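Local coordinates for hypothetical protein Atu2648 (Agrobacterium tumefaciens str. C58, PDB 1ZCE) that is of unknown function but forms an EVE domain, related to ASCH and PUA domains, and so possibly binds RNA or modified nucleic-acid bases, at residues V32-R38 with L81-C85; E66-H72 with D84-R89; A2-L6 with P143-D147. One frame throughout, in Å; residues are numbered along the deposited sequence.

Interaction 1 (V32-R38 with L81-C85)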
loop_
_atom_site.group_PDB
_atom_site.type_symbol
_atom_site.label_atom_id
_atom_site.label_comp_id
_atom_site.label_asym_id
_atom_site.label_seq_id
_atom_site.Cartn_x
_atom_site.Cartn_y
_atom_site.Cartn_z
ATOM N N VAL A 32 12.135 -0.971 4.577
ATOM C CA VAL A 32 12.227 -1.286 3.159
ATOM C C VAL A 32 13.692 -1.245 2.744
ATOM O O VAL A 32 14.364 -0.230 2.910
ATOM C CB VAL A 32 11.407 -0.291 2.312
ATOM C CG1 VAL A 32 11.653 -0.536 0.827
ATOM C CG2 VAL A 32 9.928 -0.444 2.634
ATOM N N ARG A 33 14.181 -2.369 2.228
ATOM C CA ARG A 33 15.570 -2.486 1.789
ATOM C C ARG A 33 15.605 -3.021 0.358
ATOM O O ARG A 33 16.374 -3.925 0.020
ATOM C CB ARG A 33 16.339 -3.418 2.732
ATOM C CG ARG A 33 16.353 -2.955 4.189
ATOM C CD ARG A 33 17.133 -1.656 4.369
ATOM N NE ARG A 33 17.197 -1.221 5.766
ATOM C CZ ARG A 33 16.359 -0.351 6.329
ATOM N NH1 ARG A 33 15.383 0.195 5.616
ATOM N NH2 ARG A 33 16.497 -0.027 7.609
ATOM N N ASN A 34 14.748 -2.440 -0.472
ATOM C CA ASN A 34 14.617 -2.794 -1.879
ATOM C C ASN A 34 14.621 -1.463 -2.623
ATOM O O ASN A 34 13.821 -0.575 -2.318
ATOM C CB ASN A 34 13.297 -3.545 -2.092
ATOM C CG ASN A 34 13.047 -3.902 -3.545
ATOM O OD1 ASN A 34 12.711 -3.043 -4.360
ATOM N ND2 ASN A 34 13.212 -5.175 -3.877
ATOM N N TYR A 35 15.521 -1.314 -3.589
ATOM C CA TYR A 35 15.627 -0.060 -4.324
ATOM C C TYR A 35 14.360 0.346 -5.060
ATOM O O TYR A 35 13.949 1.503 -5.000
ATOM C CB TYR A 35 16.802 -0.118 -5.301
ATOM C CG TYR A 35 18.136 -0.290 -4.614
ATOM C CD1 TYR A 35 18.904 -1.436 -4.811
ATOM C CD2 TYR A 35 18.623 0.685 -3.748
ATOM C CE1 TYR A 35 20.124 -1.608 -4.162
ATOM C CE2 TYR A 35 19.839 0.523 -3.093
ATOM C CZ TYR A 35 20.585 -0.625 -3.305
ATOM O OH TYR A 35 21.787 -0.792 -2.654
ATOM N N GLN A 36 13.733 -0.597 -5.751
ATOM C CA GLN A 36 12.518 -0.283 -6.490
ATOM C C GLN A 36 11.383 0.149 -5.569
ATOM O O GLN A 36 10.648 1.087 -5.881
ATOM C CB GLN A 36 12.084 -1.484 -7.331
ATOM C CG GLN A 36 10.754 -1.280 -8.030
ATOM C CD GLN A 36 10.715 -0.008 -8.853
ATOM O OE1 GLN A 36 9.647 0.553 -9.092
ATOM N NE2 GLN A 36 11.878 0.447 -9.303
ATOM N N ALA A 37 11.231 -0.542 -4.444
ATOM C CA ALA A 37 10.183 -0.200 -3.482
ATOM C C ALA A 37 10.457 1.195 -2.916
ATOM O O ALA A 37 9.541 2.010 -2.765
ATOM C CB ALA A 37 10.143 -1.229 -2.362
ATOM N N ARG A 38 11.723 1.457 -2.603
ATOM C CA ARG A 38 12.138 2.753 -2.085
ATOM C C ARG A 38 11.827 3.830 -3.119
ATOM O O ARG A 38 11.299 4.891 -2.790
ATOM C CB ARG A 38 13.642 2.750 -1.807
ATOM C CG ARG A 38 14.191 4.094 -1.355
ATOM C CD ARG A 38 15.695 4.178 -1.581
ATOM N NE ARG A 38 16.023 4.185 -3.004
ATOM C CZ ARG A 38 17.259 4.215 -3.488
ATOM N NH1 ARG A 38 18.297 4.236 -2.664
ATOM N NH2 ARG A 38 17.453 4.230 -4.798
ATOM N N LEU A 81 22.171 6.684 3.921
ATOM C CA LEU A 81 21.847 7.648 2.878
ATOM C C LEU A 81 20.925 7.099 1.794
ATOM O O LEU A 81 20.119 7.838 1.227
ATOM C CB LEU A 81 23.143 8.163 2.244
ATOM C CG LEU A 81 23.175 9.608 1.739
ATOM C CD1 LEU A 81 24.589 9.955 1.304
ATOM C CD2 LEU A 81 22.202 9.785 0.589
ATOM N N LYS A 82 21.023 5.809 1.503
ATOM C CA LYS A 82 20.180 5.256 0.457
ATOM C C LYS A 82 18.840 4.683 0.899
ATOM O O LYS A 82 18.061 4.253 0.059
ATOM C CB LYS A 82 20.952 4.213 -0.353
ATOM C CG LYS A 82 21.569 3.111 0.471
ATOM C CD LYS A 82 22.346 2.163 -0.413
ATOM C CE LYS A 82 23.042 1.107 0.414
ATOM N NZ LYS A 82 23.775 0.125 -0.434
ATOM N N TRP A 83 18.553 4.680 2.197
ATOM C CA TRP A 83 17.271 4.156 2.651
ATOM C C TRP A 83 16.358 5.243 3.206
ATOM O O TRP A 83 16.618 5.817 4.265
ATOM C CB TRP A 83 17.479 3.062 3.704
ATOM C CG TRP A 83 18.215 1.856 3.177
ATOM C CD1 TRP A 83 19.272 1.222 3.768
ATOM C CD2 TRP A 83 17.951 1.142 1.959
ATOM N NE1 TRP A 83 19.683 0.166 2.996
ATOM C CE2 TRP A 83 18.892 0.092 1.881
ATOM C CE3 TRP A 83 17.015 1.288 0.926
ATOM C CZ2 TRP A 83 18.923 -0.808 0.812
ATOM C CZ3 TRP A 83 17.048 0.390 -0.138
ATOM C CH2 TRP A 83 17.997 -0.642 -0.184
ATOM N N ASP A 84 15.300 5.544 2.459
ATOM C CA ASP A 84 14.320 6.530 2.887
ATOM C C ASP A 84 12.911 5.970 2.678
ATOM O O ASP A 84 12.730 4.962 1.994
ATOM C CB ASP A 84 14.514 7.889 2.170
ATOM C CG ASP A 84 14.841 7.757 0.689
ATOM O OD1 ASP A 84 14.004 7.243 -0.079
ATOM O OD2 ASP A 84 15.941 8.190 0.285
ATOM N N CYS A 85 11.919 6.618 3.278
ATOM C CA CYS A 85 10.547 6.140 3.185
ATOM C C CYS A 85 9.515 7.217 3.492
ATOM O O CYS A 85 9.840 8.295 4.009
ATOM C CB CYS A 85 10.358 4.989 4.175
ATOM S SG CYS A 85 10.792 5.461 5.899
HETATM O O HOH W 1 14.067 2.502 1.745
HETATM O O HOH W 2 11.389 6.621 -0.259
#
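W83 illustrates how a tryptophan can pack against the loop and first turn of a helix, here 35-42: its indole, in the m rotamer, is held between R33 on one face and Y35 on the other side. R33 takes an m, m course that folds it back over the indole: its CD makes a CH-pi contact 3.5 Å from the centroid of the five-membered ring, and the guanidinium lies flat above the same face, planes at 16°, in a cation-pi stack. R33 NH1 is steadied by V32 O at 2.9 Å and by a salt bridge to D74. Y35, also m, brings its ring near-parallel to the six-membered ring of W83, but the two are slid apart with centroids 5.1 Å distant; Y35 CE2 and W83 CH2 still touch at 3.6 Å. K82, extended beyond a p chi1, donates from NZ to Y35 OH at 3.1 Å.

R38 begins t, t and bends at a p chi3, sending NH1 to K82 O at 2.7 Å, although the position of that carbonyl is less certain. N34, t at chi1, is the N-cap, its OD1 accepting from A37 N at 2.9 Å. A water donates both to V32 O at 3.0 Å and to D84 O at 2.8 Å. The p rotamer of D84 takes its carboxylate to R42, its main partner.

The contact lies at the surface of the EVE domain, where the N-terminal end of helix 35-42 meets the loop leading into strand 84-99, with M41 of that helix packed against V32 and C85.

Interaction 2 (E66-H72 with D84-R89)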
loop_
_atom_site.group_PDB
_atom_site.type_symbol
_atom_site.label_atom_id
_atom_site.label_comp_id
_atom_site.label_asym_id
_atom_site.label_seq_id
_atom_site.Cartn_x
_atom_site.Cartn_y
_atom_site.Cartn_z
ATOM N N GLU A 66 -3.249 6.467 2.950
ATOM C CA GLU A 66 -2.812 7.642 2.218
ATOM C C GLU A 66 -1.452 8.063 2.751
ATOM O O GLU A 66 -1.113 7.814 3.910
ATOM C CB GLU A 66 -3.809 8.793 2.378
ATOM C CG GLU A 66 -3.899 9.362 3.786
ATOM C CD GLU A 66 -4.962 10.441 3.910
ATOM O OE1 GLU A 66 -5.161 10.955 5.030
ATOM O OE2 GLU A 66 -5.599 10.772 2.888
ATOM N N VAL A 67 -0.671 8.694 1.888
ATOM C CA VAL A 67 0.648 9.166 2.263
ATOM C C VAL A 67 0.486 10.446 3.083
ATOM O O VAL A 67 -0.207 11.370 2.654
ATOM C CB VAL A 67 1.492 9.456 1.002
ATOM C CG1 VAL A 67 2.802 10.106 1.388
ATOM C CG2 VAL A 67 1.745 8.159 0.232
ATOM N N CYS A 68 1.100 10.497 4.262
ATOM C CA CYS A 68 0.997 11.695 5.090
ATOM C C CYS A 68 2.345 12.371 5.345
ATOM O O CYS A 68 2.427 13.372 6.061
ATOM C CB CYS A 68 0.292 11.386 6.414
ATOM S SG CYS A 68 0.942 10.009 7.370
ATOM N N ALA A 69 3.401 11.816 4.757
ATOM C CA ALA A 69 4.742 12.385 4.856
ATOM C C ALA A 69 5.543 11.913 3.653
ATOM O O ALA A 69 5.563 10.721 3.336
ATOM C CB ALA A 69 5.429 11.960 6.154
ATOM N N LEU A 70 6.183 12.857 2.972
ATOM C CA LEU A 70 6.996 12.552 1.802
ATOM C C LEU A 70 8.257 11.801 2.210
ATOM O O LEU A 70 8.643 11.810 3.375
ATOM C CB LEU A 70 7.379 13.845 1.079
ATOM C CG LEU A 70 6.236 14.649 0.451
ATOM C CD1 LEU A 70 6.776 15.963 -0.094
ATOM C CD2 LEU A 70 5.582 13.835 -0.656
ATOM N N SER A 71 8.897 11.158 1.240
ATOM C CA SER A 71 10.114 10.397 1.494
ATOM C C SER A 71 11.130 11.151 2.332
ATOM O O SER A 71 11.481 12.291 2.023
ATOM C CB SER A 71 10.770 9.993 0.173
ATOM O OG SER A 71 10.005 9.016 -0.501
ATOM N N HIS A 72 11.612 10.497 3.382
ATOM C CA HIS A 72 12.605 11.079 4.272
ATOM C C HIS A 72 13.474 9.930 4.784
ATOM O O HIS A 72 13.089 8.765 4.683
ATOM C CB HIS A 72 11.916 11.774 5.449
ATOM C CG HIS A 72 11.131 10.841 6.314
ATOM N ND1 HIS A 72 9.775 10.631 6.159
ATOM C CD2 HIS A 72 11.523 10.015 7.312
ATOM C CE1 HIS A 72 9.372 9.719 7.023
ATOM N NE2 HIS A 72 10.415 9.326 7.735
ATOM N N ASP A 84 15.300 5.544 2.459
ATOM C CA ASP A 84 14.320 6.530 2.887
ATOM C C ASP A 84 12.911 5.970 2.678
ATOM O O ASP A 84 12.730 4.962 1.994
ATOM C CB ASP A 84 14.514 7.889 2.170
ATOM C CG ASP A 84 14.841 7.757 0.689
ATOM O OD1 ASP A 84 14.004 7.243 -0.079
ATOM O OD2 ASP A 84 15.941 8.190 0.285
ATOM N N CYS A 85 11.919 6.618 3.278
ATOM C CA CYS A 85 10.547 6.140 3.185
ATOM C C CYS A 85 9.515 7.217 3.492
ATOM O O CYS A 85 9.840 8.295 4.009
ATOM C CB CYS A 85 10.358 4.989 4.175
ATOM S SG CYS A 85 10.792 5.461 5.899
ATOM N N VAL A 86 8.265 6.915 3.154
ATOM C CA VAL A 86 7.160 7.816 3.442
ATOM C C VAL A 86 6.514 7.355 4.745
ATOM O O VAL A 86 6.936 6.370 5.357
ATOM C CB VAL A 86 6.058 7.772 2.338
ATOM C CG1 VAL A 86 6.599 8.324 1.032
ATOM C CG2 VAL A 86 5.559 6.343 2.139
ATOM N N ASP A 87 5.509 8.110 5.171
ATOM C CA ASP A 87 4.707 7.774 6.342
ATOM C C ASP A 87 3.321 7.602 5.730
ATOM O O ASP A 87 2.963 8.350 4.818
ATOM C CB ASP A 87 4.630 8.939 7.330
ATOM C CG ASP A 87 5.894 9.124 8.147
ATOM O OD1 ASP A 87 6.963 8.628 7.749
ATOM O OD2 ASP A 87 5.809 9.793 9.200
ATOM N N ILE A 88 2.547 6.633 6.209
ATOM C CA ILE A 88 1.195 6.432 5.697
ATOM C C ILE A 88 0.205 6.360 6.852
ATOM O O ILE A 88 0.584 6.077 7.988
ATOM C CB ILE A 88 1.061 5.123 4.858
ATOM C CG1 ILE A 88 1.406 3.899 5.712
ATOM C CG2 ILE A 88 1.959 5.193 3.631
ATOM C CD1 ILE A 88 1.135 2.566 5.015
ATOM N N ARG A 89 -1.063 6.627 6.558
ATOM C CA ARG A 89 -2.105 6.563 7.576
ATOM C C ARG A 89 -3.380 5.975 6.993
ATOM O O ARG A 89 -3.618 6.041 5.790
ATOM C CB ARG A 89 -2.388 7.948 8.164
ATOM C CG ARG A 89 -2.882 8.984 7.183
ATOM C CD ARG A 89 -2.962 10.337 7.876
ATOM N NE ARG A 89 -3.195 11.446 6.957
ATOM C CZ ARG A 89 -3.087 12.726 7.301
ATOM N NH1 ARG A 89 -3.315 13.677 6.405
ATOM N NH2 ARG A 89 -2.746 13.055 8.541
HETATM O O HOH W 3 -2.653 12.850 3.757
HETATM O O HOH W 2 11.389 6.621 -0.259
#
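R89 lays one face of its guanidinium over C68 CB (R89 NE to C68 CB 3.5 Å), while the edge of the group meets E66: R89 NE and E66 OE1 form a salt bridge at 2.8 Å. Beneath it, E66 and R89 are an antiparallel hydrogen-bonded pair, E66 N to R89 O and R89 N to E66 O both 2.9 Å.

In a classic beta bulge, C68 and A69 both face D87, whose O accepts from C68 N at 2.9 Å and only weakly from A69 N at 3.5 Å; D87 N returns a bond to A69 O at 3.2 Å. The chain turns a corner at A69, and a second one-residue shift precedes H72, paired with C85 (H72 N to C85 O 2.9 Å, C85 N to H72 O 2.8 Å). V67 and I88 share the buried face, both packing on Y7, and buried V86 touches V67 (V67 CG1 to V86 CB, 4.1 Å).

Corner and bulges bend this hairpin of strands 60-73 and 84-99. Chemistry divides its faces incompletely, since buried C85 shares that of E66 and R89, but implies that V67 and I88 pack inward while the salt bridge lies at the partly exposed side.

Interaction 3 (A2-L6 with P143-D147); sequences ANYWL and PKSPD
Both backbones are extended. A2 to L6 runs with beta torsions (N3 -104/139°, Y4 -122/154°) into strand 4-9, whereas P143 to D147 has no regular structure; P143 (-56/142°), S145 (-86/155°) and P146 (-66/144°) sit near polyproline II values. The segments head in roughly opposing directions, and their CA atoms come nearest at A2 and D147, 4.8 Å apart.

Direct hydrogen bonds centre on S145. With chi1 at m, its OG donates to N3 O at 2.7 Å, and its backbone N donates to Y4 OH at 3.0 Å, nearly straight at 169°. To reach that amide, Y4 adopts m with chi2 near -87°. S145 OG is also hydrogen-bonded to K49 N of the adjoining strand.

The setting is the mixed sheet of the EVE domain, a member of the PUA clan: strand 4-9 is an inner strand between 49-54 and 122-125, and the tail that follows helix 127-136 returns to the beginning of strand 4-9, so that the two ends of the modelled chain meet.

S145 CB lies over the Y4 face, 4.1 Å from the ring centroid, a CH-pi contact, and Y4 also stacks with Y130. A2 CB points toward the tail, 3.5 Å from S145 O and 3.7 Å from S145 CB.

Water bridges the remaining gap: one molecule accepts from N3 N at 2.9 Å and donates to P146 O at 2.8 Å.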
loop_
_atom_site.group_PDB
_atom_site.type_symbol
_atom_site.label_atom_id
_atom_site.label_comp_id
_atom_site.label_asym_id
_atom_site.label_seq_id
_atom_site.Cartn_x
_atom_site.Cartn_y
_atom_site.Cartn_z
ATOM N N ALA A 2 -3.454 10.665 -11.661
ATOM C CA ALA A 2 -3.249 10.370 -10.217
ATOM C C ALA A 2 -2.581 9.012 -10.052
ATOM O O ALA A 2 -2.859 8.079 -10.806
ATOM C CB ALA A 2 -4.585 10.389 -9.489
ATOM N N ASN A 3 -1.701 8.908 -9.060
ATOM C CA ASN A 3 -0.986 7.662 -8.801
ATOM C C ASN A 3 -1.525 6.908 -7.593
ATOM O O ASN A 3 -1.841 7.502 -6.562
ATOM C CB ASN A 3 0.507 7.944 -8.610
ATOM C CG ASN A 3 1.134 8.593 -9.828
ATOM O OD1 ASN A 3 0.891 8.175 -10.956
ATOM N ND2 ASN A 3 1.951 9.613 -9.603
ATOM N N TYR A 4 -1.621 5.590 -7.746
ATOM C CA TYR A 4 -2.112 4.694 -6.701
ATOM C C TYR A 4 -1.041 3.663 -6.380
ATOM O O TYR A 4 -0.212 3.336 -7.230
ATOM C CB TYR A 4 -3.408 4.028 -7.160
ATOM C CG TYR A 4 -4.526 5.030 -7.297
ATOM C CD1 TYR A 4 -5.317 5.364 -6.203
ATOM C CD2 TYR A 4 -4.731 5.721 -8.494
ATOM C CE1 TYR A 4 -6.280 6.361 -6.288
ATOM C CE2 TYR A 4 -5.697 6.726 -8.588
ATOM C CZ TYR A 4 -6.462 7.039 -7.479
ATOM O OH TYR A 4 -7.400 8.043 -7.540
ATOM N N TRP A 5 -1.071 3.145 -5.157
ATOM C CA TRP A 5 -0.041 2.224 -4.704
ATOM C C TRP A 5 -0.556 1.066 -3.862
ATOM O O TRP A 5 -1.742 0.992 -3.541
ATOM C CB TRP A 5 0.978 3.016 -3.878
ATOM C CG TRP A 5 1.380 4.311 -4.519
ATOM C CD1 TRP A 5 0.814 5.546 -4.334
ATOM C CD2 TRP A 5 2.415 4.486 -5.480
ATOM N NE1 TRP A 5 1.443 6.479 -5.128
ATOM C CE2 TRP A 5 2.433 5.852 -5.845
ATOM C CE3 TRP A 5 3.337 3.617 -6.076
ATOM C CZ2 TRP A 5 3.341 6.371 -6.779
ATOM C CZ3 TRP A 5 4.237 4.124 -7.002
ATOM C CH2 TRP A 5 4.233 5.490 -7.346
ATOM N N LEU A 6 0.352 0.157 -3.517
ATOM C CA LEU A 6 0.029 -0.975 -2.653
ATOM C C LEU A 6 1.215 -1.219 -1.726
ATOM O O LEU A 6 2.368 -1.198 -2.157
ATOM C CB LEU A 6 -0.295 -2.244 -3.460
ATOM C CG LEU A 6 -0.648 -3.492 -2.630
ATOM C CD1 LEU A 6 -1.684 -4.348 -3.360
ATOM C CD2 LEU A 6 0.609 -4.296 -2.334
ATOM N N PRO A 143 -11.651 6.515 -2.242
ATOM C CA PRO A 143 -10.815 7.701 -2.039
ATOM C C PRO A 143 -9.918 7.897 -3.260
ATOM O O PRO A 143 -9.420 6.926 -3.831
ATOM C CB PRO A 143 -10.017 7.342 -0.789
ATOM C CG PRO A 143 -10.987 6.502 -0.014
ATOM C CD PRO A 143 -11.560 5.604 -1.087
ATOM N N LYS A 144 -9.702 9.147 -3.654
ATOM C CA LYS A 144 -8.884 9.434 -4.825
ATOM C C LYS A 144 -7.552 10.106 -4.496
ATOM O O LYS A 144 -7.427 10.819 -3.495
ATOM C CB LYS A 144 -9.674 10.315 -5.803
ATOM C CG LYS A 144 -11.036 9.749 -6.190
ATOM C CD LYS A 144 -10.911 8.459 -6.993
ATOM C CE LYS A 144 -12.271 7.796 -7.198
ATOM N NZ LYS A 144 -13.250 8.697 -7.874
ATOM N N SER A 145 -6.554 9.854 -5.341
ATOM C CA SER A 145 -5.232 10.456 -5.185
ATOM C C SER A 145 -5.269 11.820 -5.868
ATOM O O SER A 145 -6.071 12.042 -6.780
ATOM C CB SER A 145 -4.157 9.597 -5.857
ATOM O OG SER A 145 -3.925 8.399 -5.142
ATOM N N PRO A 146 -4.398 12.749 -5.443
ATOM C CA PRO A 146 -4.353 14.090 -6.035
ATOM C C PRO A 146 -3.907 14.072 -7.497
ATOM O O PRO A 146 -3.051 13.277 -7.885
ATOM C CB PRO A 146 -3.370 14.828 -5.132
ATOM C CG PRO A 146 -2.434 13.735 -4.703
ATOM C CD PRO A 146 -3.387 12.612 -4.379
ATOM N N ASP A 147 -4.494 14.951 -8.302
ATOM C CA ASP A 147 -4.158 15.036 -9.718
ATOM C C ASP A 147 -2.847 15.785 -9.928
ATOM O O ASP A 147 -2.359 16.401 -8.958
ATOM C CB ASP A 147 -5.279 15.744 -10.481
ATOM C CG ASP A 147 -6.595 14.997 -10.406
ATOM O OD1 ASP A 147 -6.658 13.856 -10.910
ATOM O OD2 ASP A 147 -7.564 15.550 -9.842
HETATM O O HOH W 4 -1.185 11.292 -7.485
#

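The three contacts all reach one sheet, over very different sequence separations, from a hairpin to the two chain ends. Interactions 1 and 2 are continuous: D84 and C85 belong to both, their centres are about 12 Å apart, and a single water lies within hydrogen-bonding distance of D84 OD1, R38 O and S71 OG. Strand 84-99 thus carries the helix contact at its start and the hairpin pairing just beyond. Interaction 3 touches neither; its centre is about 14 Å from that of interaction 2 and about 21 Å from that of interaction 1. Along the chain, however, it closes a loop within which both others are nested. No ligand is present to define a pocket.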